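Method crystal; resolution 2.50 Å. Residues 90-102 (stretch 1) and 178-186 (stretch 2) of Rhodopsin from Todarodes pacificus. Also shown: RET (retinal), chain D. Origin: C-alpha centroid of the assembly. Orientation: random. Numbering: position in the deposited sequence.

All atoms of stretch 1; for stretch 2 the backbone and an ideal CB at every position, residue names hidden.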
# COMPACT_ATOMS: atom_id res chain seq x y z
N PRO A 90 6.08 13.36 14.17
CA PRO A 90 5.44 14.47 14.88
C PRO A 90 4.81 15.58 14.03
O PRO A 90 4.10 16.44 14.56
CB PRO A 90 6.60 15.03 15.69
CG PRO A 90 7.68 15.03 14.65
CD PRO A 90 7.52 13.64 14.00
N LEU A 91 5.07 15.59 12.73
CA LEU A 91 4.53 16.65 11.88
C LEU A 91 3.02 16.90 11.99
O LEU A 91 2.60 18.06 12.12
CB LEU A 91 4.93 16.39 10.42
CG LEU A 91 6.45 16.42 10.16
CD1 LEU A 91 6.78 16.07 8.72
CD2 LEU A 91 6.99 17.79 10.51
N MET A 92 2.20 15.86 11.96
CA MET A 92 0.76 16.10 12.06
C MET A 92 0.29 16.10 13.50
O MET A 92 -0.33 17.05 13.96
CB MET A 92 -0.04 15.06 11.26
CG MET A 92 -1.51 15.45 11.12
SD MET A 92 -2.57 14.29 10.20
CE MET A 92 -4.12 15.08 10.41
N THR A 93 0.60 15.03 14.22
CA THR A 93 0.20 14.91 15.60
C THR A 93 0.50 16.17 16.41
O THR A 93 -0.37 16.67 17.11
CB THR A 93 0.88 13.70 16.26
OG1 THR A 93 0.56 12.53 15.49
CG2 THR A 93 0.40 13.51 17.71
N ILE A 94 1.72 16.68 16.30
CA ILE A 94 2.10 17.88 17.04
C ILE A 94 1.29 19.07 16.54
O ILE A 94 0.85 19.91 17.32
CB ILE A 94 3.61 18.17 16.93
CG1 ILE A 94 4.40 17.13 17.72
CG2 ILE A 94 3.95 19.56 17.45
CD1 ILE A 94 4.06 17.10 19.19
N SER A 95 1.08 19.13 15.22
CA SER A 95 0.32 20.21 14.63
C SER A 95 -1.09 20.24 15.18
O SER A 95 -1.63 21.30 15.49
CB SER A 95 0.27 20.07 13.11
OG SER A 95 1.46 20.58 12.54
N CYS A 96 -1.70 19.07 15.29
CA CYS A 96 -3.05 18.99 15.82
C CYS A 96 -3.13 19.52 17.24
O CYS A 96 -3.88 20.46 17.51
CB CYS A 96 -3.57 17.55 15.77
SG CYS A 96 -3.97 16.98 14.10
N PHE A 97 -2.34 18.95 18.15
CA PHE A 97 -2.37 19.39 19.55
C PHE A 97 -2.17 20.88 19.77
O PHE A 97 -2.41 21.37 20.86
CB PHE A 97 -1.33 18.63 20.38
CG PHE A 97 -1.57 17.16 20.42
CD1 PHE A 97 -2.86 16.64 20.43
CD2 PHE A 97 -0.50 16.28 20.46
CE1 PHE A 97 -3.08 15.27 20.47
CE2 PHE A 97 -0.71 14.91 20.50
CZ PHE A 97 -2.00 14.40 20.50
N LEU A 98 -1.73 21.59 18.74
CA LEU A 98 -1.52 23.04 18.84
C LEU A 98 -2.53 23.73 17.95
O LEU A 98 -2.58 24.97 17.88
CB LEU A 98 -0.11 23.42 18.36
CG LEU A 98 1.07 22.91 19.18
CD1 LEU A 98 2.36 23.21 18.44
CD2 LEU A 98 1.05 23.56 20.57
N LYS A 99 -3.33 22.93 17.27
CA LYS A 99 -4.35 23.44 16.37
C LYS A 99 -3.71 24.31 15.29
O LYS A 99 -4.31 25.29 14.86
CB LYS A 99 -5.38 24.22 17.17
CG LYS A 99 -6.11 23.32 18.17
CD LYS A 99 -6.40 24.00 19.49
CE LYS A 99 -7.47 25.06 19.37
NZ LYS A 99 -7.79 25.64 20.70
N LYS A 100 -2.50 23.95 14.86
CA LYS A 100 -1.78 24.70 13.84
C LYS A 100 -0.52 23.99 13.34
O LYS A 100 0.14 23.31 14.11
CB LYS A 100 -1.41 26.08 14.38
CG LYS A 100 -0.66 26.95 13.39
CD LYS A 100 -0.64 28.41 13.84
CE LYS A 100 -2.06 28.95 14.02
NZ LYS A 100 -2.89 28.74 12.81
N TRP A 101 -0.21 24.16 12.05
CA TRP A 101 0.99 23.58 11.46
C TRP A 101 2.15 24.53 11.71
O TRP A 101 2.29 25.56 11.05
CB TRP A 101 0.82 23.36 9.95
CG TRP A 101 2.08 22.86 9.26
CD1 TRP A 101 3.11 23.62 8.79
CD2 TRP A 101 2.44 21.50 8.99
NE1 TRP A 101 4.08 22.83 8.24
CE2 TRP A 101 3.70 21.52 8.35
CE3 TRP A 101 1.81 20.26 9.22
CZ2 TRP A 101 4.35 20.34 7.93
CZ3 TRP A 101 2.47 19.08 8.81
CH2 TRP A 101 3.73 19.14 8.18
N ILE A 102 2.99 24.17 12.68
CA ILE A 102 4.13 24.99 13.08
C ILE A 102 5.47 24.59 12.47
O ILE A 102 6.50 25.04 12.95
CB ILE A 102 4.34 24.92 14.59
CG1 ILE A 102 4.61 23.46 14.99
CG2 ILE A 102 3.12 25.48 15.31
CD1 ILE A 102 5.16 23.26 16.39
N UNK A 178 0.07 21.91 -0.11
CA UNK A 178 -0.27 22.90 0.90
C UNK A 178 -1.19 22.28 1.94
O UNK A 178 -1.43 21.07 1.92
CB UNK A 178 -0.93 24.13 0.26
N UNK A 179 -1.68 23.11 2.86
CA UNK A 179 -2.57 22.63 3.91
C UNK A 179 -3.98 22.30 3.37
O UNK A 179 -4.40 22.80 2.33
CB UNK A 179 -2.67 23.68 5.02
N UNK A 180 -4.69 21.43 4.09
CA UNK A 180 -6.05 21.06 3.71
C UNK A 180 -6.88 20.91 4.98
O UNK A 180 -6.35 21.03 6.09
CB UNK A 180 -6.07 19.77 2.89
N UNK A 181 -8.18 20.67 4.81
CA UNK A 181 -9.07 20.50 5.94
C UNK A 181 -8.84 21.41 7.13
O UNK A 181 -8.94 22.63 7.01
CB UNK A 181 -8.98 19.05 6.42
N UNK A 182 -8.56 20.82 8.29
CA UNK A 182 -8.35 21.61 9.50
C UNK A 182 -6.98 22.27 9.53
O UNK A 182 -6.60 22.89 10.53
CB UNK A 182 -8.52 20.73 10.74
N UNK A 183 -6.23 22.13 8.44
CA UNK A 183 -4.93 22.77 8.31
C UNK A 183 -3.83 22.26 9.24
O UNK A 183 -3.04 23.05 9.74
CB UNK A 183 -5.10 24.27 8.54
N UNK A 184 -3.77 20.95 9.48
CA UNK A 184 -2.74 20.39 10.36
C UNK A 184 -1.99 19.26 9.69
O UNK A 184 -1.33 18.46 10.35
CB UNK A 184 -3.36 19.89 11.67
N UNK A 185 -2.11 19.19 8.38
CA UNK A 185 -1.38 18.21 7.61
C UNK A 185 -1.38 18.78 6.21
O UNK A 185 -2.13 19.71 5.91
CB UNK A 185 -1.99 16.81 7.68
N UNK A 186 -0.52 18.25 5.35
CA UNK A 186 -0.44 18.78 4.01
C UNK A 186 -0.78 17.74 2.96
O UNK A 186 -0.88 16.56 3.27
CB UNK A 186 0.96 19.34 3.75
C1 RET D . -4.87 9.99 -5.51
C2 RET D . -5.84 8.80 -5.75
C3 RET D . -5.71 7.64 -4.79
C4 RET D . -4.26 7.14 -4.66
C5 RET D . -3.26 8.27 -4.43
C6 RET D . -3.51 9.57 -4.81
C7 RET D . -2.51 10.69 -4.57
C8 RET D . -2.21 11.23 -3.31
C9 RET D . -1.24 12.25 -2.89
C10 RET D . -1.25 12.47 -1.57
C11 RET D . -0.43 13.32 -0.73
C12 RET D . -0.50 13.49 0.62
C13 RET D . -1.44 13.02 1.71
C14 RET D . -1.17 13.30 3.02
C15 RET D . -2.04 12.90 4.13
C16 RET D . -4.59 10.69 -6.84
C17 RET D . -5.67 11.02 -4.65
C18 RET D . -2.02 7.74 -3.77
C19 RET D . -0.32 12.92 -3.90
C20 RET D . -2.69 12.24 1.26

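Position 178 is extended, with phi/psi of -145/-174°, and its ideal CB has nothing of stretch 1 within 5.5 Å. Beta-branched or polar residues would suit it; it is Thr178, whose OG1 accepts a weak bond from the N of the following residue.

At 179 the chain is still extended. The CB points sideways and lies far from stretch 1, but a side chain of some length could reach the flank of Trp101, so a branched aliphatic residue is plausible. Leu179 fills the role: its CD2 packs 3.7 Å from Trp101 CB.

Positions 180 to 183 form a type II' turn, closed by a bond of 2.6 Å from N of 183 to O of 180. Stretch 1 places no demand on 180, and many residues would do; it is Glu180. Position 181 has phi/psi of 40/-120°, a positive phi that by itself favours glycine, and Gly181 is found. At 182 the choice is wide. It is Val182, which meets stretch 1 through its backbone: one water donates to Val182 O (2.6 Å) and to Lys99 O (3.2 Å). Position 183 has a positive phi of 67°, where asparagine or glycine might be expected. Leu183 nevertheless occupies it, and it is the backbone that approaches, Leu183 O lying 3.8 Å from Trp101 N.

Position 184 has the largest area covered by stretch 1 of the nine, 113 Å². Its ideal CB is 3.8 Å from Cys96 SG and 3.9 Å from Ser95 CB. Alanine, serine or cysteine would suit such close quarters. Cys184, with chi1 in m, directs SG to 3.4 Å from Ser95 O and 3.6 Å from Lys100 N. Its CB packs against Cys96 SG, while Cys184 O receives a CA-H...O contact from Met92 CA (3.6 Å) and meets the Trp101 ring at its edge.

At 185 the ideal CB sits 3.6 Å from Met92 SD, with Trp101 CZ3 at 5.1 Å. Stretch 1 offers an apolar surface here, compatible with an aliphatic residue or with a polar one whose end turns elsewhere. Asn185 takes the second course: its CB touches Met92 SD, while ND2 donates to Glu180 OE2 and to the O of 186, both at 3.2 Å.

Position 186 is extended and its CB points toward stretch 1, 5.2 Å from Trp101 CH2. An aliphatic or sulfur-containing side chain could cover the indole. Cys186 SG lies over the face of the six-membered Trp101 ring, 4.5 Å from its centroid, and is bonded covalently elsewhere in the structure; Cys186 O approaches retinal C14 at 3.3 Å.

Stretch 2, residues 178-186: TLEGVLCNC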
# COMPACT_ATOMS: atom_id res chain seq x y z
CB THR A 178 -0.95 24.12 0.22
OG1 THR A 178 -1.42 25.03 1.21
CG2 THR A 178 -2.11 23.66 -0.65
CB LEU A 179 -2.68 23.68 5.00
CG LEU A 179 -1.34 24.20 5.55
CD1 LEU A 179 -1.53 25.62 6.08
CD2 LEU A 179 -0.80 23.26 6.64
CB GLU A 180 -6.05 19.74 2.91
CG GLU A 180 -5.86 18.47 3.74
CD GLU A 180 -5.90 17.23 2.89
OE1 GLU A 180 -6.69 17.21 1.92
OE2 GLU A 180 -5.16 16.25 3.19
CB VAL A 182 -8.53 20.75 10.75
CG1 VAL A 182 -9.97 20.28 10.85
CG2 VAL A 182 -7.58 19.57 10.70
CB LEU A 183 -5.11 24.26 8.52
CG LEU A 183 -6.30 24.82 7.74
CD1 LEU A 183 -6.45 26.31 8.00
CD2 LEU A 183 -6.10 24.55 6.25
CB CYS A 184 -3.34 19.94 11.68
SG CYS A 184 -3.69 21.33 12.76
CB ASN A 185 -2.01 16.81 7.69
CG ASN A 185 -3.23 16.66 6.82
OD1 ASN A 185 -4.35 16.90 7.28
ND2 ASN A 185 -3.03 16.26 5.56
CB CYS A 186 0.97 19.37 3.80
SG CYS A 186 1.13 20.99 4.63
O HOH W 1 -5.80 24.89 12.07
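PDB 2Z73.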